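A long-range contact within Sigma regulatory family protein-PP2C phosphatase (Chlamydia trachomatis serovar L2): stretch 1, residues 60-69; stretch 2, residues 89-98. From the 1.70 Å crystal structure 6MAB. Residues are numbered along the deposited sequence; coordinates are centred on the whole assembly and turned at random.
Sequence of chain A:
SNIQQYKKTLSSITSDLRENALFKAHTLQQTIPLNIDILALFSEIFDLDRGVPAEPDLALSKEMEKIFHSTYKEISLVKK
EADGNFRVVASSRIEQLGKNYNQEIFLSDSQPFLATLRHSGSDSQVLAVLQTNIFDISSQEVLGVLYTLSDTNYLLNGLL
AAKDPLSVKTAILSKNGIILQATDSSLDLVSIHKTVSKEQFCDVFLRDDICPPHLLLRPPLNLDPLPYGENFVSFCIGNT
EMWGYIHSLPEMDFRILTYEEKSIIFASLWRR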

# COMPACT_ATOMS: atom_id res chain seq x y z
N LEU A 60 10.79 20.01 -19.37
CA LEU A 60 9.96 19.99 -18.17
C LEU A 60 10.42 18.90 -17.22
O LEU A 60 10.45 19.10 -16.00
CB LEU A 60 8.50 19.80 -18.56
CG LEU A 60 7.55 19.66 -17.37
CD1 LEU A 60 7.61 20.89 -16.49
CD2 LEU A 60 6.13 19.41 -17.85
N SER A 61 10.75 17.73 -17.76
CA SER A 61 11.25 16.63 -16.93
C SER A 61 12.48 17.05 -16.14
O SER A 61 12.60 16.73 -14.95
CB SER A 61 11.55 15.43 -17.83
OG SER A 61 10.36 14.96 -18.44
N LYS A 62 13.41 17.75 -16.79
CA LYS A 62 14.62 18.18 -16.10
C LYS A 62 14.30 19.14 -14.96
O LYS A 62 14.93 19.10 -13.90
CB LYS A 62 15.59 18.83 -17.09
CG LYS A 62 16.39 17.81 -17.86
N GLU A 63 13.30 20.01 -15.15
CA GLU A 63 12.89 20.87 -14.05
C GLU A 63 12.25 20.07 -12.93
O GLU A 63 12.46 20.36 -11.74
CB GLU A 63 11.93 21.95 -14.55
N MET A 64 11.45 19.06 -13.27
CA MET A 64 10.83 18.22 -12.24
C MET A 64 11.89 17.44 -11.48
O MET A 64 11.79 17.27 -10.26
CB MET A 64 9.81 17.27 -12.88
CG MET A 64 8.58 18.02 -13.44
SD MET A 64 7.55 17.06 -14.56
CE MET A 64 7.02 15.68 -13.55
N GLU A 65 12.91 16.96 -12.18
CA GLU A 65 14.00 16.25 -11.52
C GLU A 65 14.72 17.13 -10.50
O GLU A 65 15.02 16.68 -9.39
CB GLU A 65 14.98 15.77 -12.58
CG GLU A 65 16.17 15.03 -12.04
CD GLU A 65 17.21 14.79 -13.10
OE1 GLU A 65 17.56 15.75 -13.82
OE2 GLU A 65 17.67 13.64 -13.21
N LYS A 66 15.07 18.37 -10.88
CA LYS A 66 15.81 19.23 -9.96
C LYS A 66 15.05 19.46 -8.66
O LYS A 66 15.64 19.48 -7.57
CB LYS A 66 16.13 20.58 -10.63
CG LYS A 66 17.35 20.56 -11.52
N ILE A 67 13.73 19.60 -8.75
CA ILE A 67 12.92 19.90 -7.58
C ILE A 67 12.64 18.65 -6.76
O ILE A 67 12.75 18.67 -5.53
CB ILE A 67 11.60 20.58 -8.01
CG1 ILE A 67 11.89 21.92 -8.69
CG2 ILE A 67 10.66 20.74 -6.81
CD1 ILE A 67 10.68 22.54 -9.37
N PHE A 68 12.26 17.55 -7.41
CA PHE A 68 11.64 16.43 -6.72
C PHE A 68 12.49 15.17 -6.63
O PHE A 68 12.06 14.22 -5.97
CB PHE A 68 10.32 16.06 -7.41
CG PHE A 68 9.25 17.10 -7.26
CD1 PHE A 68 8.71 17.38 -6.03
CD2 PHE A 68 8.78 17.79 -8.35
CE1 PHE A 68 7.73 18.33 -5.89
CE2 PHE A 68 7.80 18.74 -8.22
CZ PHE A 68 7.27 19.00 -6.98
N HIS A 69 13.68 15.14 -7.24
CA HIS A 69 14.48 13.91 -7.21
C HIS A 69 14.76 13.46 -5.79
O HIS A 69 14.83 12.26 -5.52
CB HIS A 69 15.80 14.09 -7.97
CG HIS A 69 16.84 14.86 -7.21
ND1 HIS A 69 16.83 16.23 -7.08
CD2 HIS A 69 17.94 14.43 -6.54
CE1 HIS A 69 17.87 16.61 -6.36
NE2 HIS A 69 18.56 15.54 -6.02
N VAL A 89 4.63 11.79 -20.30
CA VAL A 89 5.09 12.94 -21.09
C VAL A 89 5.96 13.90 -20.29
O VAL A 89 6.54 14.82 -20.89
CB VAL A 89 3.90 13.70 -21.72
CG1 VAL A 89 3.17 12.80 -22.71
CG2 VAL A 89 2.94 14.22 -20.67
N ALA A 90 6.09 13.71 -18.98
CA ALA A 90 7.09 14.41 -18.19
C ALA A 90 7.30 13.63 -16.90
O ALA A 90 6.34 13.10 -16.33
CB ALA A 90 6.65 15.85 -17.88
N SER A 91 8.56 13.52 -16.46
CA SER A 91 8.87 12.80 -15.23
C SER A 91 10.14 13.33 -14.58
O SER A 91 11.10 13.72 -15.26
CB SER A 91 9.06 11.30 -15.51
OG SER A 91 9.21 10.60 -14.28
N SER A 92 10.15 13.33 -13.25
CA SER A 92 11.39 13.52 -12.50
C SER A 92 12.36 12.38 -12.71
O SER A 92 13.55 12.54 -12.40
CB SER A 92 11.09 13.66 -11.00
OG SER A 92 10.56 12.45 -10.48
N ARG A 93 11.88 11.23 -13.20
CA ARG A 93 12.72 10.10 -13.59
C ARG A 93 12.87 10.15 -15.10
O ARG A 93 12.00 9.69 -15.83
CB ARG A 93 12.12 8.76 -13.17
CG ARG A 93 12.43 8.31 -11.77
CD ARG A 93 11.64 7.06 -11.41
NE ARG A 93 12.25 5.82 -11.91
CZ ARG A 93 11.63 4.64 -11.90
NH1 ARG A 93 10.39 4.52 -11.43
NH2 ARG A 93 12.26 3.57 -12.36
N ILE A 94 14.00 10.71 -15.56
CA ILE A 94 14.17 10.95 -16.99
C ILE A 94 14.01 9.65 -17.75
O ILE A 94 13.47 9.63 -18.87
CB ILE A 94 15.54 11.60 -17.25
CG1 ILE A 94 15.67 12.90 -16.43
CG2 ILE A 94 15.76 11.85 -18.74
CD1 ILE A 94 14.55 13.90 -16.62
N GLU A 95 14.48 8.55 -17.16
CA GLU A 95 14.46 7.26 -17.83
C GLU A 95 13.03 6.76 -18.09
O GLU A 95 12.84 5.91 -18.96
CB GLU A 95 15.24 6.25 -16.97
CG GLU A 95 14.62 5.92 -15.60
CD GLU A 95 15.13 6.79 -14.43
OE1 GLU A 95 15.59 7.94 -14.66
OE2 GLU A 95 15.07 6.31 -13.28
N GLN A 96 12.05 7.28 -17.36
CA GLN A 96 10.64 6.92 -17.57
C GLN A 96 9.99 7.70 -18.70
O GLN A 96 8.89 7.34 -19.13
CB GLN A 96 9.82 7.17 -16.30
CG GLN A 96 10.21 6.33 -15.11
CD GLN A 96 10.20 4.86 -15.41
OE1 GLN A 96 11.19 4.31 -15.90
NE2 GLN A 96 9.08 4.19 -15.14
N LEU A 97 10.64 8.75 -19.19
CA LEU A 97 10.00 9.62 -20.15
C LEU A 97 9.59 8.87 -21.42
O LEU A 97 10.40 8.16 -22.03
CB LEU A 97 10.95 10.77 -20.47
CG LEU A 97 10.41 11.94 -21.27
CD1 LEU A 97 9.24 12.58 -20.54
CD2 LEU A 97 11.52 12.95 -21.46
N GLY A 98 8.33 9.05 -21.84
CA GLY A 98 7.82 8.45 -23.06
C GLY A 98 7.26 7.05 -22.92
O GLY A 98 6.71 6.52 -23.90
O HOH W 1 16.20 11.26 -13.43

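Small side chains sit where the backbones come closest: Ser61, Ala90, Ser91 and Ser92. The helical part of the first stretch lies over the strand 89-91 with the axes 6.7 Å apart at their closest and only 21° from parallel, and the backbones come nearer still just past the strand, where the CA atoms of Glu65 and Ser92 are 3.9 Å apart.

Ser61 is the polar center. With chi1 at -64° (m), its OG accepts a hydrogen bond from Ser91 N, OG to N 3.0 Å with an angle of 163° at the hydrogen, so a buried strand amide is satisfied by a helix side chain. The same OG sits 3.4 Å from Leu97 CD1, and Ser61 CB packs 3.6 Å from Ile94 CD1. Leu97 CD1 thus lies against the hydroxyl, while Ile94 CD1 packs on the CB of the same serine. Ile94 leaves its CA sideways, but its m, m rotamer brings the end of the chain nearer the helix.

Ala90 points toward the helix, and its single methyl serves two longer side chains one turn apart: Leu60 CD2 and Met64 SD each lie 3.6 Å from Ala90 CB. Met64 (m, t, p) runs back along the helix to make this contact, and the p turn at chi3 sets its CE 3.8 Å from Ser91 CA.

Ser91 points away from the helix; its t rotamer lets OG accept from Arg93 N, OG to N 2.9 Å, bracing the chain as it leaves the strand. Ser92, p at chi1 66°, sets its CB 3.8 Å from Met64 O, and its OG is hydrogen-bonded elsewhere in the structure.

Where the contact is partly exposed, Glu65 extends through two t angles, its CB 3.5 Å from Ser92 O. That reach lets one water join the stretches: its oxygen donates to Glu65 OE2 at 2.8 Å and Ser92 O at 3.1 Å, and accepts from Ile94 N at 3.1 Å.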